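Local coordinates for Polyphosphate:AMP phosphotransferase (Meiothermus ruber H328, PDB 5O6M), which uses inorganic polyphosphate as phosphate donor to convert AMP to ADP and ADP to ATP, and also accepts other nucleoside mono- and diphosphates, at residues Asn135-Pro138 with Gln139-Gln143. The protein carries 1 engineered substitution. Residues are numbered along the deposited sequence; the frame is centred on the assembly and turned at random.
Sequences NLVP and QQVWQ
Val137 overlaps the branched side chain of Val141, four residues on, the two crossing at about a right angle. Methyl CG2 of Val137 does the touching, lying 3.5 Å from Val141 CG1. That is tight for two carbons. The same methyl meets the indole of Trp142, with Val137 CG2 3.8 Å from Trp142 CD1. Val137 O comes to the ring edge in its plane, 3.1 Å from Trp142 CD1. With CG between the backbone N and the carbonyl carbon (chi1 59°), the indole of Trp142 turns back toward the start of the helix. One ring face then rests on Gln139 CA, toward the rim. Pro138 is the N-cap of helix 139-142. Its carbonyl O accepts the i to i+4 bond from Trp142 N at 3.2 Å. Beside it, Pro138 CD packs 3.8 Å from Val141 CG2. With the indole cut back to an alanine, the cover over Gln139 and the edge beside Val137 O would go, which is likely to leave a gap between the turn and the helix start. Asn135, at positive phi, ends helix 130-133 in a Schellman motif, and Leu136 touches the bound ATP. Val141 also packs on Glu159 of the second subunit. The turn thus joins helix 130-133, where Val137 packs on Val131 and Trp142 on Arg132, to the short surface helix 139-142, which precedes helix 145-158 and strand 161-169 of the parallel sheet.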
ATOM      1  N   ASN D 135     -22.564  18.350  -4.655  1.00 68.19           N
ATOM      2  CA  ASN D 135     -21.831  19.368  -3.906  1.00 76.09           C
ATOM      3  C   ASN D 135     -21.154  18.767  -2.675  1.00 69.75           C
ATOM      4  O   ASN D 135     -21.319  19.240  -1.548  1.00 73.76           O
ATOM      5  CB  ASN D 135     -22.752  20.523  -3.508  1.00 76.85           C
ATOM      6  CG  ASN D 135     -23.423  21.171  -4.702  1.00 82.41           C
ATOM      7  OD1 ASN D 135     -24.639  21.074  -4.874  1.00 82.88           O
ATOM      8  ND2 ASN D 135     -22.630  21.833  -5.539  1.00 83.72           N
ATOM      9  N   LEU D 136     -20.363  17.715  -2.901  1.00 67.45           N
ATOM     10  CA  LEU D 136     -19.608  17.124  -1.804  1.00 61.52           C
ATOM     11  C   LEU D 136     -18.462  18.022  -1.365  1.00 55.27           C
ATOM     12  O   LEU D 136     -17.959  17.867  -0.249  1.00 56.62           O
ATOM     13  CB  LEU D 136     -19.089  15.744  -2.205  1.00 62.49           C
ATOM     14  CG  LEU D 136     -20.178  14.723  -2.548  1.00 71.36           C
ATOM     15  CD1 LEU D 136     -19.573  13.357  -2.841  1.00 63.43           C
ATOM     16  CD2 LEU D 136     -21.205  14.630  -1.426  1.00 68.11           C
ATOM     17  N   VAL D 137     -18.033  18.937  -2.228  1.00 56.73           N
ATOM     18  CA  VAL D 137     -17.179  20.060  -1.844  1.00 63.91           C
ATOM     19  C   VAL D 137     -17.659  21.300  -2.580  1.00 69.56           C
ATOM     20  O   VAL D 137     -18.312  21.206  -3.628  1.00 74.07           O
ATOM     21  CB  VAL D 137     -15.692  19.798  -2.157  1.00 69.65           C
ATOM     22  CG1 VAL D 137     -15.202  18.552  -1.429  1.00 58.58           C
ATOM     23  CG2 VAL D 137     -15.480  19.667  -3.659  1.00 54.98           C
ATOM     24  N   PRO D 138     -17.361  22.481  -2.044  1.00 60.05           N
ATOM     25  CA  PRO D 138     -17.833  23.713  -2.686  1.00 60.52           C
ATOM     26  C   PRO D 138     -17.321  23.818  -4.114  1.00 59.06           C
ATOM     27  O   PRO D 138     -16.209  23.386  -4.429  1.00 66.37           O
ATOM     28  CB  PRO D 138     -17.256  24.825  -1.799  1.00 69.27           C
ATOM     29  CG  PRO D 138     -16.965  24.156  -0.484  1.00 65.09           C
ATOM     30  CD  PRO D 138     -16.586  22.748  -0.820  1.00 64.28           C
ATOM     31  N   GLN D 139     -18.154  24.396  -4.988  1.00 63.36           N
ATOM     32  CA  GLN D 139     -17.748  24.597  -6.377  1.00 64.57           C
ATOM     33  C   GLN D 139     -16.371  25.243  -6.472  1.00 68.20           C
ATOM     34  O   GLN D 139     -15.612  24.961  -7.409  1.00 62.02           O
ATOM     35  CB  GLN D 139     -18.778  25.452  -7.118  1.00 61.64           C
ATOM     36  CG  GLN D 139     -18.265  26.003  -8.445  1.00 72.09           C
ATOM     37  CD  GLN D 139     -19.347  26.676  -9.269  1.00 78.26           C
ATOM     38  OE1 GLN D 139     -20.529  26.351  -9.147  1.00 79.60           O
ATOM     39  NE2 GLN D 139     -18.946  27.619 -10.115  1.00 79.89           N
ATOM     40  N   GLN D 140     -16.033  26.115  -5.518  1.00 61.98           N
ATOM     41  CA  GLN D 140     -14.683  26.661  -5.460  1.00 64.11           C
ATOM     42  C   GLN D 140     -13.629  25.565  -5.416  1.00 67.15           C
ATOM     43  O   GLN D 140     -12.527  25.743  -5.949  1.00 65.35           O
ATOM     44  CB  GLN D 140     -14.547  27.567  -4.234  1.00 65.55           C
ATOM     45  CG  GLN D 140     -13.109  27.927  -3.868  1.00 76.57           C
ATOM     46  CD  GLN D 140     -12.677  29.290  -4.369  1.00 72.71           C
ATOM     47  OE1 GLN D 140     -13.433  29.982  -5.050  1.00 68.31           O
ATOM     48  NE2 GLN D 140     -11.452  29.683  -4.028  1.00 58.78           N
ATOM     49  N   VAL D 141     -13.946  24.425  -4.804  1.00 56.69           N
ATOM     50  CA  VAL D 141     -12.982  23.332  -4.725  1.00 67.23           C
ATOM     51  C   VAL D 141     -12.956  22.524  -6.018  1.00 55.65           C
ATOM     52  O   VAL D 141     -11.926  22.449  -6.698  1.00 64.00           O
ATOM     53  CB  VAL D 141     -13.274  22.440  -3.504  1.00 62.97           C
ATOM     54  CG1 VAL D 141     -12.366  21.223  -3.510  1.00 60.97           C
ATOM     55  CG2 VAL D 141     -13.082  23.235  -2.220  1.00 63.83           C
ATOM     56  N   TRP D 142     -14.086  21.912  -6.384  1.00 53.01           N
ATOM     57  CA  TRP D 142     -14.049  20.972  -7.501  1.00 59.48           C
ATOM     58  C   TRP D 142     -13.876  21.658  -8.849  1.00 54.09           C
ATOM     59  O   TRP D 142     -13.576  20.973  -9.832  1.00 56.48           O
ATOM     60  CB  TRP D 142     -15.302  20.084  -7.517  1.00 55.88           C
ATOM     61  CG  TRP D 142     -16.619  20.796  -7.620  1.00 55.52           C
ATOM     62  CD1 TRP D 142     -17.543  20.952  -6.628  1.00 61.80           C
ATOM     63  CD2 TRP D 142     -17.185  21.397  -8.793  1.00 59.63           C
ATOM     64  NE1 TRP D 142     -18.636  21.636  -7.101  1.00 57.56           N
ATOM     65  CE2 TRP D 142     -18.443  21.918  -8.428  1.00 63.00           C
ATOM     66  CE3 TRP D 142     -16.749  21.552 -10.113  1.00 61.38           C
ATOM     67  CZ2 TRP D 142     -19.267  22.586  -9.334  1.00 60.48           C
ATOM     68  CZ3 TRP D 142     -17.570  22.214 -11.012  1.00 61.24           C
ATOM     69  CH2 TRP D 142     -18.813  22.723 -10.618  1.00 56.42           C
ATOM     70  N   GLN D 143     -14.049  22.979  -8.923  1.00 50.93           N
ATOM     71  CA  GLN D 143     -13.766  23.685 -10.167  1.00 53.12           C
ATOM     72  C   GLN D 143     -12.274  23.681 -10.478  1.00 52.16           C
ATOM     73  O   GLN D 143     -11.885  23.664 -11.652  1.00 49.05           O
ATOM     74  CB  GLN D 143     -14.298  25.119 -10.089  1.00 55.32           C
ATOM     75  CG  GLN D 143     -13.634  26.107 -11.046  1.00 68.14           C
ATOM     76  CD  GLN D 143     -13.950  25.829 -12.510  1.00 76.90           C
ATOM     77  OE1 GLN D 143     -14.818  25.015 -12.829  1.00 73.52           O
ATOM     78  NE2 GLN D 143     -13.242  26.511 -13.407  1.00 72.31           N
TER